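Local coordinates for prenyltransference for protein (Lavandula lanata, PDB 5HC8), which catalyses the head-to-middle condensation of two dimethylallyl diphosphate molecules into lavandulyl diphosphate, as a member of the cis-prenyltransferase family, at the interface of chains A and B. Coordinates in Å, arbitrary orientation; residue numbers count along the deposited sequence, not the author numbering. Chains: chain A/B, prenyltransference for protein.

Contact 1: the interface of chains A and B. Residues chain A 200, 205, 208-209, 211-213, 215; chain B 198-202, 205, 208, 213, 215.
The two-fold homodimer interface, of the kind cis-prenyltransferases form, is built here from strand 212-215 of each chain and the loop that carries residues 198-202. Its densest part lies around the symmetry axis, where aromatic rims meet side on. A:Phe215 CE2 stands 3.6 Å from B:Phe215 CE2, and the two side chains cross at about a right angle. The A:Phe213 and B:Phe213 side chains cross in the same way, touching through their CE2 atoms. Each Phe213 tip also presses on the leucine branch point of the other chain: A:Phe213 CZ is 3.7 Å from B:Leu200 CG, with the side chains again crossing. In both residues CG lies anti to the carbonyl carbon, which sends ring and isobutyl group across the boundary. At A:Phe213, 74 Å² of surface is hidden by the partner.

Backbone bonds fix the register. A:Phe213 N donates to B:Gln198 O over 2.9 Å, nearly straight at 172° and in the carbonyl plane, whereas B:Asn202 N meets A:Pro209 O from above the carbonyl plane in a more bent bond. Water 2, behind the Leu200 and Phe213 packing, adds to this set by linking B:Leu200 N to A:Leu208 O and A:Thr211 O.

The looser edge is polar. B:Arg199 takes the crowded first torsion (chi1 57°), then runs extended alongside A:Glu212, whose chain bends at chi2. The two form a salt bridge that is also a hydrogen bond: B:Arg199 NH1 reaches the syn lone pair of A:Glu212 OE2 at 2.7 Å, with the carboxylate and guanidinium planes 75° apart. An alanine in place of A:Glu212 would remove the carboxylate and would probably cost this salt bridge, leaving the guanidinium less firmly held. At the same edge water 3 joins B:Gln198 N to the other carboxylate oxygen, A:Glu212 OE1.

Contact 2: the interface of chains A and B. Residues chain A 68-69, 71-72, 202; chain B 210, 242-244.
A:Asn69 and A:Arg72 both hold CG anti to the carbonyl carbon (chi1 -72° and -65°), and A:Arg72 then stays extended from CG to NE, so an amide and a guanidinium converge on the last modelled residues of chain B, 242-244, in this part of the homodimer interface. Their shared target is the main-chain carbonyl of B:Gly243. A:Asn69 ND2 lies 2.9 Å from B:Gly243 O, on a lone pair in the carbonyl plane. A:Arg72 NE gives the second bond at 3.1 Å to B:Gly243 O, from above that plane but within its own guanidinium plane. Two donors thus grip one oxygen, and the nearby arginine charge would be expected to polarise the carbonyl.

Next to this, A:Gln68 bends at chi2 and meets B:Phe210 tip to tip. Its CG is 3.8 Å from B:Phe210 CZ, while CD lies at the ring edge with amide and ring planes 72° apart. A:Asn202 ND2 donates to A:Gln68 OE1 over 3.2 Å, in plane and almost straight, which is likely to limit rotation of the glutamine amide; A:Asn202 CB also packs 3.7 Å from B:Phe210 CZ.

B:Glu244 runs alongside A:Asn71, and water 4 connects its O and OE2 to A:Asn71 O. A:Asn71 ND2 reaches B:Glu244 OE1 at 3.2 Å from above the carboxylate plane.

Contact 1: the interface of chains A and B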
loop_
_atom_site.group_PDB
_atom_site.type_symbol
_atom_site.label_atom_id
_atom_site.label_comp_id
_atom_site.label_asym_id
_atom_site.label_seq_id
_atom_site.Cartn_x
_atom_site.Cartn_y
_atom_site.Cartn_z
ATOM N N LEU A 200 -3.227 -5.626 2.227
ATOM C CA LEU A 200 -1.831 -5.940 1.937
ATOM C C LEU A 200 -1.218 -6.851 2.954
ATOM O O LEU A 200 -0.234 -7.553 2.637
ATOM C CB LEU A 200 -1.037 -4.623 1.831
ATOM C CG LEU A 200 -1.592 -3.646 0.775
ATOM C CD1 LEU A 200 -0.797 -2.339 0.887
ATOM C CD2 LEU A 200 -1.466 -4.214 -0.634
ATOM N N LEU A 205 5.027 -2.101 0.716
ATOM C CA LEU A 205 4.345 -0.861 0.968
ATOM C C LEU A 205 5.012 0.196 0.092
ATOM O O LEU A 205 4.356 0.747 -0.761
ATOM C CB LEU A 205 4.422 -0.463 2.475
ATOM C CG LEU A 205 3.725 -1.496 3.402
ATOM C CD1 LEU A 205 3.971 -1.067 4.865
ATOM C CD2 LEU A 205 2.270 -1.615 3.148
ATOM N N LEU A 208 4.426 0.005 -3.773
ATOM C CA LEU A 208 3.056 -0.063 -4.341
ATOM C C LEU A 208 2.323 1.210 -4.728
ATOM O O LEU A 208 1.110 1.139 -4.822
ATOM C CB LEU A 208 2.133 -0.890 -3.368
ATOM C CG LEU A 208 2.559 -2.323 -3.066
ATOM C CD1 LEU A 208 1.390 -2.993 -2.304
ATOM C CD2 LEU A 208 2.852 -3.150 -4.320
ATOM N N PRO A 209 3.010 2.399 -4.932
ATOM C CA PRO A 209 2.260 3.651 -5.116
ATOM C C PRO A 209 1.361 3.618 -6.358
ATOM O O PRO A 209 0.279 4.166 -6.292
ATOM C CB PRO A 209 3.358 4.750 -5.243
ATOM C CG PRO A 209 4.616 4.015 -5.595
ATOM C CD PRO A 209 4.464 2.618 -5.039
ATOM N N THR A 211 0.998 0.461 -8.419
ATOM C CA THR A 211 0.574 -0.876 -8.702
ATOM C C THR A 211 -0.967 -1.067 -8.843
ATOM O O THR A 211 -1.779 -0.547 -8.077
ATOM C CB THR A 211 1.036 -1.747 -7.541
ATOM O OG1 THR A 211 2.445 -1.521 -7.325
ATOM C CG2 THR A 211 0.743 -3.213 -7.781
ATOM N N GLU A 212 -1.358 -1.766 -9.900
ATOM C CA GLU A 212 -2.754 -2.202 -10.085
ATOM C C GLU A 212 -2.996 -3.376 -9.186
ATOM O O GLU A 212 -2.213 -4.342 -9.188
ATOM C CB GLU A 212 -2.960 -2.571 -11.567
ATOM C CG GLU A 212 -2.882 -1.358 -12.474
ATOM C CD GLU A 212 -4.014 -0.363 -12.249
ATOM O OE1 GLU A 212 -5.083 -0.773 -11.816
ATOM O OE2 GLU A 212 -3.817 0.828 -12.464
ATOM N N PHE A 213 -4.075 -3.325 -8.414
ATOM C CA PHE A 213 -4.476 -4.434 -7.568
ATOM C C PHE A 213 -5.575 -5.279 -8.237
ATOM O O PHE A 213 -6.520 -4.746 -8.838
ATOM C CB PHE A 213 -5.037 -3.913 -6.255
ATOM C CG PHE A 213 -4.083 -3.079 -5.432
ATOM C CD1 PHE A 213 -2.724 -3.184 -5.555
ATOM C CD2 PHE A 213 -4.568 -2.196 -4.550
ATOM C CE1 PHE A 213 -1.874 -2.445 -4.729
ATOM C CE2 PHE A 213 -3.744 -1.440 -3.730
ATOM C CZ PHE A 213 -2.392 -1.583 -3.788
ATOM N N PHE A 215 -7.930 -8.592 -7.062
ATOM C CA PHE A 215 -8.361 -9.455 -5.981
ATOM C C PHE A 215 -9.300 -10.512 -6.545
ATOM O O PHE A 215 -10.229 -10.157 -7.246
ATOM C CB PHE A 215 -9.094 -8.622 -4.956
ATOM C CG PHE A 215 -8.276 -7.515 -4.371
ATOM C CD1 PHE A 215 -7.361 -7.752 -3.395
ATOM C CD2 PHE A 215 -8.460 -6.174 -4.805
ATOM C CE1 PHE A 215 -6.589 -6.724 -2.869
ATOM C CE2 PHE A 215 -7.687 -5.165 -4.241
ATOM C CZ PHE A 215 -6.748 -5.441 -3.301
ATOM N N GLN B 198 -8.391 0.500 -8.825
ATOM C CA GLN B 198 -7.901 -0.298 -7.719
ATOM C C GLN B 198 -6.369 -0.123 -7.612
ATOM O O GLN B 198 -5.605 -0.910 -8.156
ATOM C CB GLN B 198 -8.298 -1.756 -7.946
ATOM C CG GLN B 198 -9.800 -1.969 -7.870
ATOM C CD GLN B 198 -10.156 -3.364 -8.397
ATOM O OE1 GLN B 198 -10.272 -3.612 -9.636
ATOM N NE2 GLN B 198 -10.205 -4.260 -7.538
ATOM N N ARG B 199 -5.994 0.948 -6.923
ATOM C CA ARG B 199 -4.599 1.356 -6.794
ATOM C C ARG B 199 -4.615 2.515 -5.780
ATOM O O ARG B 199 -5.659 3.100 -5.508
ATOM C CB ARG B 199 -3.956 1.792 -8.133
ATOM C CG ARG B 199 -4.669 2.913 -8.862
ATOM C CD ARG B 199 -3.878 3.418 -10.054
ATOM N NE ARG B 199 -4.649 4.428 -10.816
ATOM C CZ ARG B 199 -5.382 4.207 -11.898
ATOM N NH1 ARG B 199 -5.454 3.013 -12.451
ATOM N NH2 ARG B 199 -6.040 5.242 -12.444
ATOM N N LEU B 200 -3.442 2.775 -5.243
ATOM C CA LEU B 200 -3.207 3.786 -4.215
ATOM C C LEU B 200 -2.835 5.118 -4.787
ATOM O O LEU B 200 -3.040 6.153 -4.118
ATOM C CB LEU B 200 -2.114 3.276 -3.256
ATOM C CG LEU B 200 -2.445 1.919 -2.601
ATOM C CD1 LEU B 200 -1.215 1.478 -1.797
ATOM C CD2 LEU B 200 -3.658 2.023 -1.683
ATOM N N SER B 201 -2.283 5.141 -6.006
ATOM C CA SER B 201 -1.888 6.426 -6.605
ATOM C C SER B 201 -1.006 7.336 -5.748
ATOM O O SER B 201 -1.081 8.563 -5.821
ATOM C CB SER B 201 -3.102 7.219 -7.113
ATOM O OG SER B 201 -3.908 6.385 -7.919
ATOM N N ASN B 202 -0.158 6.717 -4.943
ATOM C CA ASN B 202 0.833 7.368 -4.108
ATOM C C ASN B 202 0.180 8.122 -2.948
ATOM O O ASN B 202 0.658 9.174 -2.463
ATOM C CB ASN B 202 1.879 8.170 -4.926
ATOM C CG ASN B 202 2.996 8.677 -4.069
ATOM O OD1 ASN B 202 3.506 7.970 -3.211
ATOM N ND2 ASN B 202 3.341 9.936 -4.244
ATOM N N LEU B 205 1.392 4.846 2.186
ATOM C CA LEU B 205 2.019 3.583 1.910
ATOM C C LEU B 205 2.394 2.971 3.257
ATOM O O LEU B 205 1.888 1.923 3.585
ATOM C CB LEU B 205 3.281 3.756 1.009
ATOM C CG LEU B 205 2.940 4.346 -0.388
ATOM C CD1 LEU B 205 4.267 4.589 -1.139
ATOM C CD2 LEU B 205 2.059 3.466 -1.190
ATOM N N LEU B 208 -0.502 1.673 5.548
ATOM C CA LEU B 208 -1.519 0.720 5.036
ATOM C C LEU B 208 -1.311 -0.777 5.186
ATOM O O LEU B 208 -1.951 -1.499 4.441
ATOM C CB LEU B 208 -1.803 1.031 3.517
ATOM C CG LEU B 208 -2.301 2.433 3.183
ATOM C CD1 LEU B 208 -2.733 2.419 1.697
ATOM C CD2 LEU B 208 -3.498 2.873 4.028
ATOM N N PHE B 213 -9.335 -2.409 2.350
ATOM C CA PHE B 213 -9.644 -1.604 1.183
ATOM C C PHE B 213 -11.086 -1.845 0.703
ATOM O O PHE B 213 -11.567 -2.988 0.659
ATOM C CB PHE B 213 -8.714 -1.968 0.036
ATOM C CG PHE B 213 -7.242 -1.764 0.311
ATOM C CD1 PHE B 213 -6.787 -0.883 1.253
ATOM C CD2 PHE B 213 -6.337 -2.468 -0.382
ATOM C CE1 PHE B 213 -5.417 -0.673 1.432
ATOM C CE2 PHE B 213 -4.973 -2.287 -0.212
ATOM C CZ PHE B 213 -4.502 -1.365 0.671
ATOM N N PHE B 215 -13.402 -0.529 -2.585
ATOM C CA PHE B 215 -13.419 0.142 -3.869
ATOM C C PHE B 215 -14.854 0.184 -4.378
ATOM O O PHE B 215 -15.502 -0.846 -4.390
ATOM C CB PHE B 215 -12.562 -0.638 -4.837
ATOM C CG PHE B 215 -11.136 -0.786 -4.408
ATOM C CD1 PHE B 215 -10.243 0.224 -4.566
ATOM C CD2 PHE B 215 -10.674 -2.008 -3.848
ATOM C CE1 PHE B 215 -8.925 0.090 -4.147
ATOM C CE2 PHE B 215 -9.343 -2.117 -3.461
ATOM C CZ PHE B 215 -8.486 -1.073 -3.589
HETATM O O HOH W 1 -3.820 -3.357 3.801
HETATM O O HOH W 2 -1.279 1.177 -6.106
HETATM O O HOH W 3 -7.515 0.285 -11.529
#

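Contact 2: the interface of chains A and B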
loop_
_atom_site.group_PDB
_atom_site.type_symbol
_atom_site.label_atom_id
_atom_site.label_comp_id
_atom_site.label_asym_id
_atom_site.label_seq_id
_atom_site.Cartn_x
_atom_site.Cartn_y
_atom_site.Cartn_z
ATOM N N GLN A 68 4.643 -11.627 10.626
ATOM C CA GLN A 68 3.436 -11.984 11.368
ATOM C C GLN A 68 3.108 -13.469 11.404
ATOM O O GLN A 68 2.647 -14.003 12.437
ATOM C CB GLN A 68 2.240 -11.190 10.803
ATOM C CG GLN A 68 2.244 -9.672 11.096
ATOM C CD GLN A 68 3.340 -8.852 10.365
ATOM O OE1 GLN A 68 3.754 -9.188 9.241
ATOM N NE2 GLN A 68 3.877 -7.816 11.058
ATOM N N ASN A 69 3.337 -14.158 10.289
ATOM C CA ASN A 69 3.139 -15.562 10.206
ATOM C C ASN A 69 3.924 -16.386 11.240
ATOM O O ASN A 69 3.563 -17.541 11.484
ATOM C CB ASN A 69 3.556 -16.117 8.846
ATOM C CG ASN A 69 2.605 -15.759 7.680
ATOM O OD1 ASN A 69 3.008 -15.831 6.484
ATOM N ND2 ASN A 69 1.357 -15.470 7.990
ATOM N N ASN A 71 3.889 -16.060 14.275
ATOM C CA ASN A 71 2.993 -16.151 15.424
ATOM C C ASN A 71 1.959 -17.219 15.276
ATOM O O ASN A 71 1.053 -17.341 16.125
ATOM C CB ASN A 71 2.309 -14.811 15.666
ATOM C CG ASN A 71 3.232 -13.809 16.319
ATOM O OD1 ASN A 71 4.242 -14.177 16.900
ATOM N ND2 ASN A 71 2.881 -12.522 16.227
ATOM N N ARG A 72 2.064 -18.002 14.222
ATOM C CA ARG A 72 1.206 -19.185 14.061
ATOM C C ARG A 72 1.822 -20.304 14.884
ATOM O O ARG A 72 2.884 -20.103 15.484
ATOM C CB ARG A 72 1.088 -19.618 12.604
ATOM C CG ARG A 72 0.364 -18.516 11.793
ATOM C CD ARG A 72 0.078 -19.000 10.386
ATOM N NE ARG A 72 -0.479 -17.957 9.562
ATOM C CZ ARG A 72 -1.099 -18.152 8.385
ATOM N NH1 ARG A 72 -1.251 -19.368 7.859
ATOM N NH2 ARG A 72 -1.543 -17.094 7.738
ATOM N N ASN A 202 0.848 -6.422 5.255
ATOM C CA ASN A 202 2.232 -6.058 5.494
ATOM C C ASN A 202 3.164 -6.692 4.461
ATOM O O ASN A 202 4.340 -7.037 4.723
ATOM C CB ASN A 202 2.654 -6.232 6.976
ATOM C CG ASN A 202 4.019 -5.678 7.241
ATOM O OD1 ASN A 202 4.368 -4.602 6.772
ATOM N ND2 ASN A 202 4.834 -6.441 7.941
ATOM N N PHE B 210 -2.267 -3.102 7.163
ATOM C CA PHE B 210 -3.466 -3.932 7.534
ATOM C C PHE B 210 -4.773 -3.286 7.270
ATOM O O PHE B 210 -5.804 -3.846 7.596
ATOM C CB PHE B 210 -3.344 -4.474 8.983
ATOM C CG PHE B 210 -2.132 -5.428 9.153
ATOM C CD1 PHE B 210 -2.189 -6.717 8.663
ATOM C CD2 PHE B 210 -0.984 -4.971 9.737
ATOM C CE1 PHE B 210 -1.105 -7.573 8.785
ATOM C CE2 PHE B 210 0.125 -5.814 9.854
ATOM C CZ PHE B 210 0.049 -7.088 9.387
ATOM N N PHE B 242 -4.658 -10.071 10.788
ATOM C CA PHE B 242 -3.299 -9.474 11.000
ATOM C C PHE B 242 -2.067 -10.464 10.879
ATOM O O PHE B 242 -1.077 -10.277 11.624
ATOM C CB PHE B 242 -3.210 -8.750 12.388
ATOM C CG PHE B 242 -4.317 -7.726 12.656
ATOM C CD1 PHE B 242 -4.237 -6.427 12.147
ATOM C CD2 PHE B 242 -5.431 -8.059 13.476
ATOM C CE1 PHE B 242 -5.257 -5.494 12.409
ATOM C CE2 PHE B 242 -6.445 -7.125 13.755
ATOM C CZ PHE B 242 -6.360 -5.840 13.218
ATOM N N GLY B 243 -2.124 -11.484 9.978
ATOM C CA GLY B 243 -0.998 -12.507 9.713
ATOM C C GLY B 243 -0.960 -13.812 10.566
ATOM O O GLY B 243 -0.360 -14.896 10.228
ATOM N N GLU B 244 -1.689 -13.717 11.668
ATOM C CA GLU B 244 -1.626 -14.697 12.707
ATOM C C GLU B 244 -3.076 -15.113 13.043
ATOM O O GLU B 244 -3.401 -15.461 14.191
ATOM C CB GLU B 244 -0.886 -14.072 13.897
ATOM C CG GLU B 244 -1.705 -13.018 14.647
ATOM C CD GLU B 244 -0.955 -12.493 15.852
ATOM O OE1 GLU B 244 -0.120 -11.603 15.625
ATOM O OE2 GLU B 244 -1.182 -12.988 16.992
HETATM O O HOH W 4 -1.516 -15.747 16.467
#

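The C-alpha centres of contact 1 and contact 2 lie about 19 Å apart within one two-fold interface. Residue 202 belongs to both: its chain B copy takes part in contact 1 and its chain A copy in contact 2. The segment just before strand 212-215 likewise serves the two, through A:Pro209 in one and B:Phe210 in the other. Contact 1 joins the subunits near the axis, whereas contact 2 brings residues 242-244 of chain B to 3-10 helix 68-71 of chain A. Arg199 and Ser201 of contact 1 and Asn69 and Arg72 of contact 2 line the ligand pocket of their own subunit, so dimer assembly may help shape both active sites.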